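Local coordinates for PH0300 (Pyrococcus horikoshii OT3, PDB 5MKP), which catalyses the ATP-dependent 2-thiolation of 5-methyluridine 54 in the T loop of tRNA, using a [4Fe-4S] cluster, at residues E12-I17 and L24-F29; T66-K71 and C101-A106; N159-A164 and V202-V207. All coordinates share one frame; numbering follows the deposited sequence.

Interaction 1: residues E12-I17 and L24-F29. With ZN (zinc ion), chain B.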
# COMPACT_ATOMS: atom_id res chain seq x y z
N GLU A 12 4.46 -21.27 24.10
CA GLU A 12 5.33 -20.11 24.38
C GLU A 12 4.80 -18.86 23.69
O GLU A 12 4.32 -18.95 22.57
CB GLU A 12 6.78 -20.38 23.92
CG GLU A 12 7.70 -20.95 25.00
CD GLU A 12 7.72 -22.46 25.18
OE1 GLU A 12 7.73 -23.19 24.16
OE2 GLU A 12 7.81 -22.92 26.34
N ALA A 13 4.88 -17.71 24.37
CA ALA A 13 4.44 -16.43 23.81
C ALA A 13 5.40 -15.98 22.70
O ALA A 13 6.62 -16.13 22.81
CB ALA A 13 4.34 -15.38 24.90
N TYR A 14 4.84 -15.49 21.61
CA TYR A 14 5.59 -15.02 20.45
C TYR A 14 5.79 -13.51 20.49
O TYR A 14 6.88 -13.02 20.21
CB TYR A 14 4.86 -15.46 19.17
CG TYR A 14 5.40 -14.92 17.86
CD1 TYR A 14 6.70 -15.23 17.45
CD2 TYR A 14 4.59 -14.21 16.99
CE1 TYR A 14 7.20 -14.76 16.24
CE2 TYR A 14 5.08 -13.75 15.77
CZ TYR A 14 6.38 -14.03 15.39
OH TYR A 14 6.88 -13.58 14.20
N ILE A 15 4.72 -12.78 20.85
CA ILE A 15 4.69 -11.32 20.90
C ILE A 15 3.76 -10.85 22.04
O ILE A 15 2.94 -11.64 22.54
CB ILE A 15 4.23 -10.83 19.49
CG1 ILE A 15 4.40 -9.29 19.32
CG2 ILE A 15 2.80 -11.31 19.16
CD1 ILE A 15 4.11 -8.70 17.97
N LYS A 16 3.87 -9.57 22.43
CA LYS A 16 3.03 -8.95 23.46
C LYS A 16 2.15 -7.89 22.79
O LYS A 16 2.67 -6.95 22.18
CB LYS A 16 3.87 -8.38 24.60
CG LYS A 16 3.08 -7.99 25.84
CD LYS A 16 3.92 -7.11 26.76
CE LYS A 16 3.12 -6.52 27.90
NZ LYS A 16 3.85 -5.41 28.56
N ILE A 17 0.82 -8.09 22.86
CA ILE A 17 -0.23 -7.24 22.30
C ILE A 17 -0.76 -6.31 23.39
O ILE A 17 -1.22 -6.77 24.44
CB ILE A 17 -1.33 -8.10 21.60
CG1 ILE A 17 -0.78 -8.90 20.38
CG2 ILE A 17 -2.58 -7.29 21.24
CD1 ILE A 17 0.05 -8.13 19.31
N LEU A 24 0.62 -13.49 23.28
CA LEU A 24 0.07 -14.44 22.33
C LEU A 24 1.14 -15.28 21.69
O LEU A 24 2.21 -14.76 21.33
CB LEU A 24 -0.75 -13.71 21.23
CG LEU A 24 -1.97 -12.89 21.66
CD1 LEU A 24 -2.54 -12.15 20.49
CD2 LEU A 24 -3.05 -13.76 22.28
N CYS A 25 0.83 -16.56 21.48
CA CYS A 25 1.69 -17.51 20.79
C CYS A 25 1.60 -17.19 19.28
O CYS A 25 0.73 -16.42 18.86
CB CYS A 25 1.25 -18.93 21.10
SG CYS A 25 -0.32 -19.40 20.32
N GLU A 26 2.47 -17.80 18.48
CA GLU A 26 2.52 -17.62 17.03
C GLU A 26 1.15 -17.77 16.35
O GLU A 26 0.79 -16.95 15.49
CB GLU A 26 3.50 -18.63 16.43
CG GLU A 26 4.54 -18.01 15.53
CD GLU A 26 5.65 -18.99 15.19
OE1 GLU A 26 5.54 -19.66 14.13
OE2 GLU A 26 6.60 -19.12 15.99
N GLU A 27 0.40 -18.81 16.72
CA GLU A 27 -0.88 -19.11 16.08
C GLU A 27 -2.01 -18.23 16.56
O GLU A 27 -2.86 -17.87 15.74
CB GLU A 27 -1.23 -20.59 16.18
CG GLU A 27 -0.60 -21.41 15.06
CD GLU A 27 -1.09 -21.19 13.64
OE1 GLU A 27 -2.03 -20.39 13.43
OE2 GLU A 27 -0.54 -21.86 12.73
N HIS A 28 -2.01 -17.85 17.84
CA HIS A 28 -3.01 -16.94 18.39
C HIS A 28 -2.78 -15.50 17.96
O HIS A 28 -3.72 -14.71 17.94
CB HIS A 28 -3.15 -17.07 19.91
CG HIS A 28 -4.05 -18.18 20.28
ND1 HIS A 28 -3.56 -19.36 20.79
CD2 HIS A 28 -5.39 -18.30 20.11
CE1 HIS A 28 -4.61 -20.15 20.96
NE2 HIS A 28 -5.73 -19.56 20.56
N PHE A 29 -1.52 -15.17 17.61
CA PHE A 29 -1.17 -13.85 17.08
C PHE A 29 -1.73 -13.74 15.66
O PHE A 29 -2.39 -12.75 15.35
CB PHE A 29 0.36 -13.62 17.08
CG PHE A 29 0.72 -12.35 16.33
CD1 PHE A 29 0.30 -11.10 16.79
CD2 PHE A 29 1.40 -12.41 15.12
CE1 PHE A 29 0.58 -9.94 16.08
CE2 PHE A 29 1.69 -11.25 14.41
CZ PHE A 29 1.27 -10.02 14.89
ZN ZN B . -1.84 -19.63 22.16
O HOH W 1 5.13 -19.13 19.99

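Interaction 2: residues T66-K71 and C101-A106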
# COMPACT_ATOMS: atom_id res chain seq x y z
N THR A 66 -0.67 -7.85 3.27
CA THR A 66 -2.01 -7.46 2.80
C THR A 66 -2.57 -8.55 1.93
O THR A 66 -3.66 -9.05 2.22
CB THR A 66 -1.97 -6.10 2.06
OG1 THR A 66 -1.60 -5.10 2.99
CG2 THR A 66 -3.30 -5.72 1.45
N ALA A 67 -1.80 -8.94 0.90
CA ALA A 67 -2.18 -10.00 -0.04
C ALA A 67 -2.40 -11.34 0.67
O ALA A 67 -3.38 -12.01 0.37
CB ALA A 67 -1.13 -10.13 -1.13
N TYR A 68 -1.52 -11.70 1.62
CA TYR A 68 -1.60 -12.94 2.39
C TYR A 68 -2.90 -13.00 3.22
O TYR A 68 -3.64 -13.97 3.07
CB TYR A 68 -0.35 -13.14 3.29
CG TYR A 68 -0.24 -14.52 3.92
CD1 TYR A 68 -1.01 -14.87 5.03
CD2 TYR A 68 0.63 -15.48 3.40
CE1 TYR A 68 -0.96 -16.15 5.57
CE2 TYR A 68 0.72 -16.75 3.97
CZ TYR A 68 -0.09 -17.09 5.04
OH TYR A 68 -0.01 -18.35 5.59
N VAL A 69 -3.19 -11.98 4.05
CA VAL A 69 -4.37 -11.92 4.94
C VAL A 69 -5.68 -11.87 4.13
O VAL A 69 -6.59 -12.61 4.50
CB VAL A 69 -4.28 -10.80 6.02
CG1 VAL A 69 -5.49 -10.79 6.96
CG2 VAL A 69 -3.00 -10.96 6.85
N LEU A 70 -5.76 -11.11 3.01
CA LEU A 70 -6.97 -11.08 2.14
C LEU A 70 -7.26 -12.46 1.54
O LEU A 70 -8.43 -12.89 1.49
CB LEU A 70 -6.87 -10.02 1.02
CG LEU A 70 -6.78 -8.55 1.45
CD1 LEU A 70 -6.42 -7.65 0.28
CD2 LEU A 70 -8.05 -8.09 2.18
N LYS A 71 -6.20 -13.17 1.12
CA LYS A 71 -6.34 -14.52 0.60
C LYS A 71 -6.84 -15.46 1.69
O LYS A 71 -7.76 -16.25 1.43
CB LYS A 71 -5.01 -15.04 0.02
CG LYS A 71 -5.16 -16.21 -0.95
CD LYS A 71 -5.48 -15.75 -2.38
CE LYS A 71 -6.25 -16.77 -3.19
NZ LYS A 71 -5.51 -18.04 -3.34
N CYS A 101 3.82 -14.17 -3.78
CA CYS A 101 2.58 -14.51 -4.47
C CYS A 101 2.43 -16.02 -4.73
O CYS A 101 1.31 -16.51 -4.80
CB CYS A 101 2.43 -13.69 -5.74
SG CYS A 101 2.27 -11.91 -5.44
N LYS A 102 3.55 -16.74 -4.85
CA LYS A 102 3.57 -18.20 -5.01
C LYS A 102 3.09 -18.84 -3.69
O LYS A 102 2.23 -19.72 -3.72
CB LYS A 102 4.97 -18.71 -5.39
CG LYS A 102 4.99 -20.14 -5.88
CD LYS A 102 6.40 -20.64 -6.12
CE LYS A 102 6.45 -22.14 -6.26
NZ LYS A 102 6.60 -22.82 -4.94
N LEU A 103 3.64 -18.38 -2.55
CA LEU A 103 3.29 -18.83 -1.20
C LEU A 103 1.82 -18.50 -0.92
O LEU A 103 1.08 -19.39 -0.49
CB LEU A 103 4.21 -18.16 -0.18
CG LEU A 103 3.91 -18.44 1.29
CD1 LEU A 103 4.61 -19.72 1.77
CD2 LEU A 103 4.28 -17.25 2.15
N ILE A 104 1.41 -17.24 -1.18
CA ILE A 104 0.03 -16.74 -1.04
C ILE A 104 -0.91 -17.56 -1.94
O ILE A 104 -2.02 -17.93 -1.53
CB ILE A 104 -0.04 -15.21 -1.35
CG1 ILE A 104 0.76 -14.41 -0.30
CG2 ILE A 104 -1.49 -14.72 -1.41
CD1 ILE A 104 1.28 -13.06 -0.76
N GLY A 105 -0.44 -17.88 -3.14
CA GLY A 105 -1.25 -18.61 -4.12
C GLY A 105 -2.15 -17.65 -4.88
O GLY A 105 -3.30 -17.97 -5.18
N ALA A 106 -1.60 -16.48 -5.19
CA ALA A 106 -2.30 -15.43 -5.91
C ALA A 106 -1.62 -15.17 -7.25
O ALA A 106 -0.38 -15.18 -7.30
CB ALA A 106 -2.30 -14.16 -5.08

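Interaction 3: residues N159-A164 and V202-V207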
# COMPACT_ATOMS: atom_id res chain seq x y z
N ASN A 159 -0.03 0.76 6.81
CA ASN A 159 -0.42 0.42 8.17
C ASN A 159 -0.59 1.68 9.01
O ASN A 159 -0.28 2.76 8.52
CB ASN A 159 0.59 -0.58 8.78
CG ASN A 159 2.01 -0.08 8.96
OD1 ASN A 159 2.25 1.01 9.45
ND2 ASN A 159 2.99 -0.89 8.62
N LEU A 160 -1.07 1.54 10.26
CA LEU A 160 -1.28 2.65 11.21
C LEU A 160 -0.06 3.56 11.34
O LEU A 160 -0.21 4.78 11.38
CB LEU A 160 -1.69 2.09 12.60
CG LEU A 160 -2.03 3.11 13.69
CD1 LEU A 160 -3.34 3.84 13.41
CD2 LEU A 160 -2.10 2.44 15.02
N ASP A 161 1.16 2.96 11.38
CA ASP A 161 2.42 3.68 11.48
C ASP A 161 2.66 4.49 10.20
O ASP A 161 3.09 5.63 10.29
CB ASP A 161 3.60 2.74 11.82
CG ASP A 161 3.46 1.94 13.12
OD1 ASP A 161 2.32 1.77 13.61
OD2 ASP A 161 4.49 1.44 13.62
N ASP A 162 2.31 3.96 9.05
CA ASP A 162 2.44 4.70 7.79
C ASP A 162 1.47 5.86 7.80
O ASP A 162 1.88 6.95 7.42
CB ASP A 162 2.18 3.81 6.56
CG ASP A 162 3.15 2.66 6.42
OD1 ASP A 162 4.35 2.91 6.36
OD2 ASP A 162 2.68 1.51 6.32
N GLU A 163 0.22 5.66 8.27
CA GLU A 163 -0.78 6.73 8.31
C GLU A 163 -0.35 7.91 9.17
O GLU A 163 -0.29 9.04 8.70
CB GLU A 163 -2.18 6.22 8.73
CG GLU A 163 -3.30 7.23 8.51
CD GLU A 163 -3.77 7.52 7.09
OE1 GLU A 163 -4.95 7.94 6.95
OE2 GLU A 163 -2.99 7.34 6.12
N ALA A 164 0.00 7.61 10.44
CA ALA A 164 0.46 8.55 11.45
C ALA A 164 1.70 9.32 11.00
O ALA A 164 1.75 10.53 11.20
CB ALA A 164 0.73 7.81 12.75
N VAL A 202 -3.48 -1.64 12.02
CA VAL A 202 -2.44 -2.53 12.55
C VAL A 202 -1.06 -1.83 12.51
O VAL A 202 -0.73 -1.12 11.55
CB VAL A 202 -2.42 -3.97 11.91
CG1 VAL A 202 -3.77 -4.67 12.02
CG2 VAL A 202 -1.95 -3.95 10.46
N THR A 203 -0.26 -2.02 13.57
CA THR A 203 1.06 -1.38 13.68
C THR A 203 2.07 -2.09 12.79
O THR A 203 1.91 -3.26 12.52
CB THR A 203 1.55 -1.39 15.15
OG1 THR A 203 1.98 -2.72 15.50
CG2 THR A 203 0.50 -0.91 16.13
N GLU A 204 3.17 -1.40 12.43
CA GLU A 204 4.28 -1.90 11.62
C GLU A 204 4.96 -3.08 12.33
O GLU A 204 5.32 -4.06 11.67
CB GLU A 204 5.28 -0.79 11.33
CG GLU A 204 6.35 -1.17 10.32
CD GLU A 204 7.12 -0.00 9.73
OE1 GLU A 204 7.05 1.11 10.31
OE2 GLU A 204 7.78 -0.20 8.69
N ARG A 205 5.03 -3.01 13.67
CA ARG A 205 5.55 -4.04 14.57
C ARG A 205 4.73 -5.33 14.41
O ARG A 205 5.32 -6.41 14.35
CB ARG A 205 5.47 -3.53 16.03
CG ARG A 205 5.87 -4.56 17.08
CD ARG A 205 5.62 -4.05 18.47
NE ARG A 205 5.86 -5.10 19.47
CZ ARG A 205 4.92 -5.62 20.25
NH1 ARG A 205 3.66 -5.20 20.16
NH2 ARG A 205 5.23 -6.56 21.13
N GLU A 206 3.39 -5.20 14.35
CA GLU A 206 2.44 -6.31 14.19
C GLU A 206 2.55 -6.90 12.79
O GLU A 206 2.43 -8.12 12.64
CB GLU A 206 0.99 -5.86 14.48
CG GLU A 206 0.68 -5.74 15.96
CD GLU A 206 -0.67 -5.15 16.32
OE1 GLU A 206 -1.27 -4.43 15.49
OE2 GLU A 206 -1.10 -5.37 17.47
N VAL A 207 2.80 -6.04 11.78
CA VAL A 207 3.00 -6.46 10.39
C VAL A 207 4.31 -7.28 10.29
O VAL A 207 4.27 -8.39 9.77
CB VAL A 207 2.94 -5.26 9.40
CG1 VAL A 207 3.36 -5.68 7.99
CG2 VAL A 207 1.55 -4.62 9.39

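Interaction 1: residues E12-I17 and L24-F29
L24 faces I15 as an antiparallel hydrogen-bonded pair, and the N-H of L24 gives a nearly straight bond to I15 O (3.1 Å, 172° at the hydrogen). Its own carbonyl is gripped twice: Y14 N comes to L24 O at 2.7 Å, tilted from the carbonyl plane, while I15 N meets it almost head-on. Two consecutive residues opposite one is a classic beta bulge. The L24 methyl CD1 meets I17 CG1 (3.7 Å). C25 turns the chain into a helix: its CB touches E12 O, and its SG both binds zinc at 2.4 Å and accepts from H28 N as N-cap. E26 lays its CG over the centre of one Y14 ring face, a CH-pi contact 3.9 Å from the centroid; a water donates to E12 O and bonds weakly to E26 N. H28 brings ND1 to the zinc, whose other two ligands are C6 and C9. F29, with CG anti to its backbone N (chi1 171°), turns its ring toward the first segment, where I15 CG2 lies 3.5 Å from F29 CD1, I17 CD1 sits at the ring edge and F29 CD2 lies at the edge of Y14. This zinc module of three cysteines and one histidine stands on the N-terminal end of helix 26-44, while Y14, I15 and I17 pack against helix 204-213.

Interaction 2: residues T66-K71 and C101-A106
I104 wedges its side chain between A67, Y68 and K71, and this is the closely fitted part of the contact, where Y68 and I104 bring their CA atoms to 5.4 Å. The longer branch of the isoleucine serves A67 and Y68: I104 CD1 meets A67 CB at 3.8 Å, and CG1 lies at Y68 CD2. The CG2 methyl fits between A67 O and K71 CB. The I104 torsion (chi1 -65°) sets CG1 beside the backbone N and CG2 anti to it, which sends CG1 toward Y68 and CG2 toward K71.

Both helices belong to the PP-loop domain of the HUP class and are the connections of two consecutive beta-alpha-beta crossovers: helix 61-73 joins parallel strands 52-56 and 76-83, whereas helix 90-104 leads on from strand 76-83 to strand 108-112. A67 and L70 therefore rest on V55, and C101 and A106 on C79, so the inner side of the pair packs on the sheet.

Toward solvent the contact thins out. L103 is exposed; its CD2 comes to the edge of the Y68 ring, 4.0 Å from Y68 CE2, and L216 touches both L103 and Y68. At the other margin helix 90-104 ends in a Schellman motif. G105, with positive phi (83°), is its C-prime residue, and A106 N bonds back to C101 O at 2.9 Å, an oxygen that G105 N also reaches. The K71 chain, bent at chi2 (84°) and again at chi4, curls past I104 O, with K71 CG 3.6 Å from that oxygen. Its ammonium NZ then bonds to G105 O at 2.9 Å, approaching from above the carbonyl plane and not along a lone pair.

Interaction 3: residues N159-A164 and V202-V207
Three flat groups meet between the two helix starts: the N159 amide and the carboxylates of D161 and E204. None of them lies flat on another. E204 CA lies over one face of the N159 amide, above ND2 (3.4 Å), with E204 CB close by, while ND2 is hydrogen-bonded to D62 OD1; the amide stands 52° from the E204 carboxylate. The two carboxylates are turned 79° to each other, with D161 OD2 only 4.2 Å from E204 OE1. This closeness of like charges is probably eased by lysines, since K249 pairs with D161 OD2 and K235 and K61 pair with the two E204 oxygens. The D161 carboxylate sits before the second helix start: D161 OD1 lies 3.4 Å from T203 CA, and D161 OD2 takes a weak bond from E204 N (3.4 Å).

One backbone hydrogen bond joins the segments: L160 N donates to V202 O at 3.0 Å. The same oxygen also crowds N159 CB. With CG between backbone N and carbonyl carbon (chi1 64°), N159 turns OD1 back to accept from D162 N, and N159 N in return gives a nearly straight bond to D162 OD2, on its anti lone pair (2.9 Å). T203 and E206 repeat the exchange: E206 N to T203 OG1 and T203 N to E206 OE1 (3.2 Å).

Two capping boxes, N159/D162 and T203/E206, thus start two helices whose first turns meet. Their setting is the PP-loop domain, where N159 follows closely on the ATP-binding G157 and, through D62, is tied to the start of helix 61-73.

From the N terminus the contacts come in series, without nesting or crossing. Interaction 1 closes a hairpin of six intervening residues in the zinc-binding N-terminal module. Interaction 2 closes a loop of 29 residues, from helix 61-73 through strand 76-83 to helix 90-104. Interaction 3 closes one of 37, between the helices that begin at 160 and 204. Interactions 1 and 3 touch directly: K16 O probably accepts a hydrogen bond from R205 NH2, and F29 packs on E206, joining the module to the PP-loop domain. Interaction 2 touches neither, but helix 26-44, which starts in interaction 1, borders both: F33 meets V69 on one hand and V202 and V207 on the other.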